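Local coordinates for regulatory protein SWI6 (Saccharomyces cerevisiae, PDB 1SW6) that serves as the subunit shared by the SBF and MBF complexes, which act in cell-cycle-dependent transcription, and is represented here by its ankyrin-repeat domain, at residues P134-T139 and L168-K173; L196-N201 and L205-I210. One frame throughout, in Å; residues are numbered along the deposited sequence.

Interaction 1 of 2, residues P134-T139 and L168-K173; sequences PLHWLT and LVKAVK
Thr139 and Ala171 meet where helices 134-140 and 167-173 come close, the tight, buried part of the contact. The methyl CG2 of Thr139 lies 3.7 Å from Ala171 CB, and because Ala171 carries nothing beyond CB, the two CA atoms stand only 5.7 Å apart. CG2, anti to the backbone N, is directed across the gap, while the hydroxyl, with chi1 at -70°, folds back on its own helix. There OG1 bonds Leu135 O at 2.9 Å; Thr139 N reaches the same oxygen from the opposite face of the carbonyl plane, so two donors grip it.

The His136-Lys170 side is the more open one, with the lysine partly exposed. Lys170 bends at chi2 (-50°) and takes its aliphatic chain across the histidine at a slant, with CG 3.8 Å from His136 CD2 and CE in plane at the ring edge. Its ammonium then leads away to a salt bridge with Glu165, whose backbone oxygen accepts from His136 NE2; with ND1 bonded to Thr133 OG1, the ring is held at both nitrogens and its rotation fixed.

Axes 8.2 Å apart, running the same way at 25°, with Thr139 and Ala171 at the closest approach and the histidine of a TPLH sequence bonded to the next repeat, are characteristic of neighbouring first helices in an ankyrin stack, here ANK 1 and ANK 2.

Interaction 2 of 2, residues L196-N201 and L205-I210; sequences LEDSMN and LHHIII
The backbone leaves strand 196-197 through a type I beta turn from Asp198 to Asn201, closed by Asn201 N to Asp198 O at 2.8 Å, and comes back as helix 204-212, with Asp198 and His207 pointing at each other from CA atoms 10.0 Å apart. His207 NE2 donates to Asp198 OD1 at 2.8 Å with an N-H...O angle of 133°, so the bond is short but bent. The oxygen lies close to the imidazole plane, at the ring edge, whereas the nitrogen sits above the carboxylate plane; the two planes are 88° apart.

The other oxygen, OD2, accepts from Met200 N at 2.8 Å, forming an Asx turn, and also from Arg202 N. With chi1 at 64°, Asp198 CG stands between its backbone N and carbonyl carbon, which lets one carboxylate serve both turn and helix. With an alanine in place of Asp198, His207 NE2 would probably lose its acceptor and the amides of Met200 and Arg202 their side-chain partner. His206 directs NE2 to Asp284 O, the inter-repeat bond made by the histidine of the ankyrin TPLH motif, here with isoleucine for proline, while Asp198 ties that helix to the preceding turn at the start of ANK 3.

Interactions 1 and 2 follow one another along the chain, with centres 13 Å apart, and pass through three successive repeats: ANK 1 to ANK 2 in the first, the entry into ANK 3 in the second. Helix 167-173 joins them. One flank of it faces helix 134-140, and Val169 and Val172 pack on helix 204-212, where Val169 CG1 lies 3.6 Å from His207 CD2 and Val172 CG1 3.7 Å from Ile208 CG1. His207 is thus also part of the interface between repeats. Interaction 1 and the valine packing set helices 134-140, 167-173 and 204-212 side by side, as expected of stacked first helices in an ankyrin domain, while interaction 2 ties the last to the turn before it.

Interaction 1 of 2, residues P134-T139 and L168-K173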
ATOM      1  N   PRO A 134       0.992 -13.642  -0.391  1.00 39.83           N
ATOM      2  CA  PRO A 134       0.262 -13.389   0.852  1.00 39.21           C
ATOM      3  C   PRO A 134       1.227 -13.051   1.995  1.00 38.18           C
ATOM      4  O   PRO A 134       0.930 -12.218   2.859  1.00 36.90           O
ATOM      5  CB  PRO A 134      -0.481 -14.707   1.081  1.00 39.15           C
ATOM      6  CG  PRO A 134      -0.815 -15.121  -0.315  1.00 39.60           C
ATOM      7  CD  PRO A 134       0.495 -14.865  -1.050  1.00 40.29           C
ATOM      8  N   LEU A 135       2.386 -13.699   1.991  1.00 38.40           N
ATOM      9  CA  LEU A 135       3.382 -13.475   3.034  1.00 39.05           C
ATOM     10  C   LEU A 135       3.837 -12.010   3.119  1.00 38.32           C
ATOM     11  O   LEU A 135       4.064 -11.498   4.217  1.00 39.51           O
ATOM     12  CB  LEU A 135       4.582 -14.407   2.818  1.00 40.12           C
ATOM     13  CG  LEU A 135       5.222 -14.997   4.079  1.00 41.56           C
ATOM     14  CD1 LEU A 135       4.174 -15.681   4.939  1.00 40.96           C
ATOM     15  CD2 LEU A 135       6.306 -15.983   3.668  1.00 39.85           C
ATOM     16  N   HIS A 136       3.967 -11.336   1.975  1.00 37.55           N
ATOM     17  CA  HIS A 136       4.376  -9.930   1.969  1.00 36.57           C
ATOM     18  C   HIS A 136       3.320  -9.058   2.645  1.00 37.70           C
ATOM     19  O   HIS A 136       3.642  -8.185   3.452  1.00 36.03           O
ATOM     20  CB  HIS A 136       4.557  -9.409   0.548  1.00 35.22           C
ATOM     21  CG  HIS A 136       5.790  -9.904  -0.141  1.00 35.85           C
ATOM     22  ND1 HIS A 136       5.924 -11.200  -0.593  1.00 36.96           N
ATOM     23  CD2 HIS A 136       6.920  -9.256  -0.512  1.00 34.52           C
ATOM     24  CE1 HIS A 136       7.082 -11.326  -1.219  1.00 37.29           C
ATOM     25  NE2 HIS A 136       7.704 -10.159  -1.184  1.00 36.43           N
ATOM     26  N   TRP A 137       2.060  -9.283   2.280  1.00 38.59           N
ATOM     27  CA  TRP A 137       0.942  -8.519   2.831  1.00 39.56           C
ATOM     28  C   TRP A 137       0.846  -8.677   4.338  1.00 37.99           C
ATOM     29  O   TRP A 137       0.754  -7.690   5.075  1.00 35.94           O
ATOM     30  CB  TRP A 137      -0.378  -8.982   2.213  1.00 42.74           C
ATOM     31  CG  TRP A 137      -0.706  -8.378   0.887  1.00 48.29           C
ATOM     32  CD1 TRP A 137       0.153  -7.766   0.018  1.00 50.68           C
ATOM     33  CD2 TRP A 137      -1.989  -8.370   0.255  1.00 51.69           C
ATOM     34  NE1 TRP A 137      -0.517  -7.377  -1.120  1.00 51.25           N
ATOM     35  CE2 TRP A 137      -1.834  -7.736  -0.999  1.00 52.38           C
ATOM     36  CE3 TRP A 137      -3.260  -8.837   0.626  1.00 53.82           C
ATOM     37  CZ2 TRP A 137      -2.900  -7.558  -1.886  1.00 54.14           C
ATOM     38  CZ3 TRP A 137      -4.324  -8.660  -0.258  1.00 54.72           C
ATOM     39  CH2 TRP A 137      -4.134  -8.025  -1.498  1.00 55.13           C
ATOM     40  N   LEU A 138       0.865  -9.928   4.785  1.00 36.13           N
ATOM     41  CA  LEU A 138       0.752 -10.240   6.206  1.00 35.94           C
ATOM     42  C   LEU A 138       1.939  -9.792   7.050  1.00 35.46           C
ATOM     43  O   LEU A 138       1.776  -9.455   8.225  1.00 34.00           O
ATOM     44  CB  LEU A 138       0.498 -11.740   6.380  1.00 36.28           C
ATOM     45  CG  LEU A 138      -0.932 -12.086   5.959  1.00 36.54           C
ATOM     46  CD1 LEU A 138      -1.185 -13.577   6.019  1.00 39.85           C
ATOM     47  CD2 LEU A 138      -1.881 -11.370   6.888  1.00 37.68           C
ATOM     48  N   THR A 139       3.128  -9.777   6.453  1.00 34.95           N
ATOM     49  CA  THR A 139       4.325  -9.347   7.169  1.00 34.65           C
ATOM     50  C   THR A 139       4.339  -7.818   7.270  1.00 35.66           C
ATOM     51  O   THR A 139       4.727  -7.244   8.294  1.00 34.09           O
ATOM     52  CB  THR A 139       5.609  -9.826   6.446  1.00 36.15           C
ATOM     53  OG1 THR A 139       5.727 -11.254   6.569  1.00 35.63           O
ATOM     54  CG2 THR A 139       6.852  -9.160   7.045  1.00 33.75           C
ATOM     55  N   LEU A 168      10.360 -10.153   4.342  1.00 33.13           N
ATOM     56  CA  LEU A 168      11.006  -9.552   5.502  1.00 32.33           C
ATOM     57  C   LEU A 168      11.312  -8.081   5.198  1.00 31.23           C
ATOM     58  O   LEU A 168      11.281  -7.239   6.089  1.00 30.93           O
ATOM     59  CB  LEU A 168      12.288 -10.306   5.862  1.00 31.47           C
ATOM     60  CG  LEU A 168      13.046  -9.697   7.046  1.00 34.11           C
ATOM     61  CD1 LEU A 168      12.211  -9.841   8.306  1.00 33.69           C
ATOM     62  CD2 LEU A 168      14.408 -10.385   7.213  1.00 32.64           C
ATOM     63  N   VAL A 169      11.601  -7.773   3.935  1.00 29.51           N
ATOM     64  CA  VAL A 169      11.870  -6.390   3.532  1.00 29.92           C
ATOM     65  C   VAL A 169      10.631  -5.517   3.829  1.00 30.40           C
ATOM     66  O   VAL A 169      10.752  -4.346   4.169  1.00 30.64           O
ATOM     67  CB  VAL A 169      12.246  -6.323   2.018  1.00 31.21           C
ATOM     68  CG1 VAL A 169      12.247  -4.866   1.511  1.00 32.49           C
ATOM     69  CG2 VAL A 169      13.637  -6.932   1.817  1.00 30.11           C
ATOM     70  N   LYS A 170       9.439  -6.101   3.717  1.00 30.64           N
ATOM     71  CA  LYS A 170       8.206  -5.366   3.996  1.00 31.13           C
ATOM     72  C   LYS A 170       8.134  -5.011   5.472  1.00 30.73           C
ATOM     73  O   LYS A 170       7.628  -3.950   5.843  1.00 30.27           O
ATOM     74  CB  LYS A 170       6.985  -6.205   3.600  1.00 32.70           C
ATOM     75  CG  LYS A 170       6.945  -6.510   2.110  1.00 35.27           C
ATOM     76  CD  LYS A 170       7.130  -5.220   1.315  1.00 37.65           C
ATOM     77  CE  LYS A 170       7.535  -5.501  -0.114  1.00 39.27           C
ATOM     78  NZ  LYS A 170       7.799  -4.234  -0.838  1.00 39.93           N
ATOM     79  N   ALA A 171       8.666  -5.895   6.311  1.00 29.99           N
ATOM     80  CA  ALA A 171       8.682  -5.657   7.746  1.00 30.13           C
ATOM     81  C   ALA A 171       9.477  -4.404   8.066  1.00 31.15           C
ATOM     82  O   ALA A 171       9.119  -3.650   8.978  1.00 31.34           O
ATOM     83  CB  ALA A 171       9.298  -6.852   8.478  1.00 29.44           C
ATOM     84  N   VAL A 172      10.561  -4.164   7.338  1.00 30.90           N
ATOM     85  CA  VAL A 172      11.353  -2.980   7.659  1.00 31.67           C
ATOM     86  C   VAL A 172      11.003  -1.723   6.876  1.00 32.95           C
ATOM     87  O   VAL A 172      11.591  -0.669   7.110  1.00 32.44           O
ATOM     88  CB  VAL A 172      12.871  -3.261   7.547  1.00 29.72           C
ATOM     89  CG1 VAL A 172      13.252  -4.362   8.550  1.00 27.26           C
ATOM     90  CG2 VAL A 172      13.238  -3.671   6.128  1.00 26.91           C
ATOM     91  N   LYS A 173      10.037  -1.820   5.968  1.00 33.55           N
ATOM     92  CA  LYS A 173       9.619  -0.648   5.205  1.00 34.64           C
ATOM     93  C   LYS A 173       8.341  -0.025   5.774  1.00 35.21           C
ATOM     94  O   LYS A 173       7.855   0.982   5.249  1.00 35.74           O
ATOM     95  CB  LYS A 173       9.428  -0.998   3.727  1.00 36.24           C
ATOM     96  CG  LYS A 173      10.738  -1.284   3.017  1.00 39.33           C
ATOM     97  CD  LYS A 173      10.533  -1.588   1.544  1.00 43.69           C
ATOM     98  CE  LYS A 173      10.060  -0.356   0.781  1.00 44.53           C
ATOM     99  NZ  LYS A 173      10.138  -0.609  -0.680  1.00 48.57           N
TER

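Interaction 2 of 2, residues L196-N201 and L205-I210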
ATOM      1  N   LEU A 196      18.902 -12.517   1.448  1.00 35.64           N
ATOM      2  CA  LEU A 196      18.401 -12.087   0.147  1.00 36.36           C
ATOM      3  C   LEU A 196      18.640 -10.610  -0.214  1.00 37.85           C
ATOM      4  O   LEU A 196      18.514  -9.722   0.630  1.00 38.20           O
ATOM      5  CB  LEU A 196      16.896 -12.375   0.069  1.00 34.87           C
ATOM      6  CG  LEU A 196      16.423 -13.790   0.407  1.00 35.07           C
ATOM      7  CD1 LEU A 196      14.886 -13.862   0.373  1.00 33.22           C
ATOM      8  CD2 LEU A 196      17.032 -14.762  -0.595  1.00 33.75           C
ATOM      9  N   GLU A 197      18.980 -10.359  -1.480  1.00 38.63           N
ATOM     10  CA  GLU A 197      19.170  -9.001  -1.994  1.00 40.71           C
ATOM     11  C   GLU A 197      18.128  -8.825  -3.101  1.00 40.76           C
ATOM     12  O   GLU A 197      17.763  -9.792  -3.765  1.00 38.61           O
ATOM     13  CB  GLU A 197      20.577  -8.805  -2.578  1.00 42.44           C
ATOM     14  CG  GLU A 197      20.919  -9.717  -3.747  1.00 46.12           C
ATOM     15  CD  GLU A 197      22.328  -9.484  -4.276  1.00 48.86           C
ATOM     16  OE1 GLU A 197      22.712 -10.130  -5.275  1.00 51.65           O
ATOM     17  OE2 GLU A 197      23.056  -8.652  -3.695  1.00 50.19           O
ATOM     18  N   ASP A 198      17.641  -7.605  -3.297  1.00 42.18           N
ATOM     19  CA  ASP A 198      16.632  -7.367  -4.320  1.00 43.97           C
ATOM     20  C   ASP A 198      17.240  -7.022  -5.684  1.00 46.30           C
ATOM     21  O   ASP A 198      18.449  -7.161  -5.891  1.00 47.26           O
ATOM     22  CB  ASP A 198      15.668  -6.267  -3.850  1.00 43.20           C
ATOM     23  CG  ASP A 198      16.346  -4.926  -3.660  1.00 42.18           C
ATOM     24  OD1 ASP A 198      15.714  -4.031  -3.059  1.00 43.64           O
ATOM     25  OD2 ASP A 198      17.495  -4.751  -4.124  1.00 43.55           O
ATOM     26  N   SER A 199      16.399  -6.579  -6.613  1.00 47.38           N
ATOM     27  CA  SER A 199      16.856  -6.241  -7.954  1.00 48.63           C
ATOM     28  C   SER A 199      17.863  -5.094  -7.998  1.00 49.24           C
ATOM     29  O   SER A 199      18.461  -4.830  -9.040  1.00 48.79           O
ATOM     30  CB  SER A 199      15.652  -5.917  -8.837  1.00 49.42           C
ATOM     31  OG  SER A 199      14.807  -7.050  -8.929  1.00 50.58           O
ATOM     32  N   MET A 200      18.046  -4.423  -6.868  1.00 49.89           N
ATOM     33  CA  MET A 200      18.989  -3.311  -6.753  1.00 49.57           C
ATOM     34  C   MET A 200      20.175  -3.774  -5.901  1.00 47.47           C
ATOM     35  O   MET A 200      20.986  -2.963  -5.447  1.00 46.13           O
ATOM     36  CB  MET A 200      18.307  -2.131  -6.060  1.00 53.26           C
ATOM     37  CG  MET A 200      17.208  -1.472  -6.866  1.00 58.01           C
ATOM     38  SD  MET A 200      17.898  -0.467  -8.207  1.00 65.05           S
ATOM     39  CE  MET A 200      18.469   0.963  -7.268  1.00 62.26           C
ATOM     40  N   ASN A 201      20.258  -5.083  -5.693  1.00 45.45           N
ATOM     41  CA  ASN A 201      21.294  -5.680  -4.854  1.00 43.26           C
ATOM     42  C   ASN A 201      21.269  -5.031  -3.471  1.00 41.73           C
ATOM     43  O   ASN A 201      22.300  -4.881  -2.823  1.00 40.69           O
ATOM     44  CB  ASN A 201      22.685  -5.533  -5.478  1.00 46.10           C
ATOM     45  CG  ASN A 201      22.817  -6.279  -6.791  1.00 47.09           C
ATOM     46  OD1 ASN A 201      22.288  -7.377  -6.953  1.00 49.31           O
ATOM     47  ND2 ASN A 201      23.536  -5.690  -7.730  1.00 50.02           N
ATOM     48  N   LEU A 205      19.528  -4.477   5.347  1.00 32.90           N
ATOM     49  CA  LEU A 205      20.093  -3.295   6.001  1.00 34.06           C
ATOM     50  C   LEU A 205      19.920  -2.055   5.152  1.00 32.73           C
ATOM     51  O   LEU A 205      19.723  -0.971   5.676  1.00 32.94           O
ATOM     52  CB  LEU A 205      21.582  -3.468   6.308  1.00 33.71           C
ATOM     53  CG  LEU A 205      21.952  -4.426   7.436  1.00 36.68           C
ATOM     54  CD1 LEU A 205      23.456  -4.326   7.734  1.00 35.83           C
ATOM     55  CD2 LEU A 205      21.132  -4.069   8.680  1.00 36.57           C
ATOM     56  N   HIS A 206      20.010  -2.199   3.836  1.00 33.90           N
ATOM     57  CA  HIS A 206      19.850  -1.034   2.974  1.00 34.24           C
ATOM     58  C   HIS A 206      18.444  -0.492   3.154  1.00 34.20           C
ATOM     59  O   HIS A 206      18.247   0.712   3.249  1.00 34.21           O
ATOM     60  CB  HIS A 206      20.059  -1.393   1.501  1.00 33.18           C
ATOM     61  CG  HIS A 206      21.493  -1.472   1.090  1.00 33.28           C
ATOM     62  ND1 HIS A 206      22.139  -2.669   0.871  1.00 32.09           N
ATOM     63  CD2 HIS A 206      22.403  -0.500   0.836  1.00 33.43           C
ATOM     64  CE1 HIS A 206      23.383  -2.432   0.497  1.00 32.69           C
ATOM     65  NE2 HIS A 206      23.569  -1.124   0.467  1.00 33.11           N
ATOM     66  N   HIS A 207      17.472  -1.395   3.210  1.00 32.90           N
ATOM     67  CA  HIS A 207      16.081  -0.998   3.359  1.00 34.46           C
ATOM     68  C   HIS A 207      15.784  -0.374   4.714  1.00 33.37           C
ATOM     69  O   HIS A 207      15.002   0.574   4.791  1.00 34.60           O
ATOM     70  CB  HIS A 207      15.155  -2.198   3.100  1.00 35.35           C
ATOM     71  CG  HIS A 207      15.092  -2.610   1.660  1.00 37.82           C
ATOM     72  ND1 HIS A 207      14.468  -1.848   0.692  1.00 38.96           N
ATOM     73  CD2 HIS A 207      15.602  -3.688   1.016  1.00 38.99           C
ATOM     74  CE1 HIS A 207      14.598  -2.440  -0.483  1.00 40.25           C
ATOM     75  NE2 HIS A 207      15.281  -3.558  -0.314  1.00 39.55           N
ATOM     76  N   ILE A 208      16.403  -0.886   5.779  1.00 32.33           N
ATOM     77  CA  ILE A 208      16.179  -0.334   7.114  1.00 31.08           C
ATOM     78  C   ILE A 208      16.603   1.133   7.077  1.00 32.92           C
ATOM     79  O   ILE A 208      15.855   2.030   7.476  1.00 30.29           O
ATOM     80  CB  ILE A 208      17.006  -1.079   8.195  1.00 30.21           C
ATOM     81  CG1 ILE A 208      16.469  -2.508   8.377  1.00 31.28           C
ATOM     82  CG2 ILE A 208      16.962  -0.301   9.509  1.00 29.32           C
ATOM     83  CD1 ILE A 208      17.129  -3.285   9.483  1.00 26.31           C
ATOM     84  N   ILE A 209      17.809   1.370   6.578  1.00 32.60           N
ATOM     85  CA  ILE A 209      18.322   2.717   6.469  1.00 34.72           C
ATOM     86  C   ILE A 209      17.460   3.580   5.552  1.00 34.90           C
ATOM     87  O   ILE A 209      17.167   4.719   5.890  1.00 33.86           O
ATOM     88  CB  ILE A 209      19.778   2.693   5.977  1.00 35.45           C
ATOM     89  CG1 ILE A 209      20.720   2.625   7.186  1.00 36.28           C
ATOM     90  CG2 ILE A 209      20.078   3.919   5.135  1.00 37.97           C
ATOM     91  CD1 ILE A 209      20.528   1.413   8.066  1.00 36.30           C
ATOM     92  N   ILE A 210      17.050   3.053   4.398  1.00 36.72           N
ATOM     93  CA  ILE A 210      16.208   3.844   3.499  1.00 38.78           C
ATOM     94  C   ILE A 210      14.969   4.309   4.259  1.00 38.74           C
ATOM     95  O   ILE A 210      14.507   5.440   4.100  1.00 39.71           O
ATOM     96  CB  ILE A 210      15.725   3.035   2.271  1.00 38.72           C
ATOM     97  CG1 ILE A 210      16.891   2.716   1.341  1.00 39.72           C
ATOM     98  CG2 ILE A 210      14.663   3.827   1.521  1.00 39.89           C
ATOM     99  CD1 ILE A 210      17.570   3.918   0.772  1.00 41.67           C
TER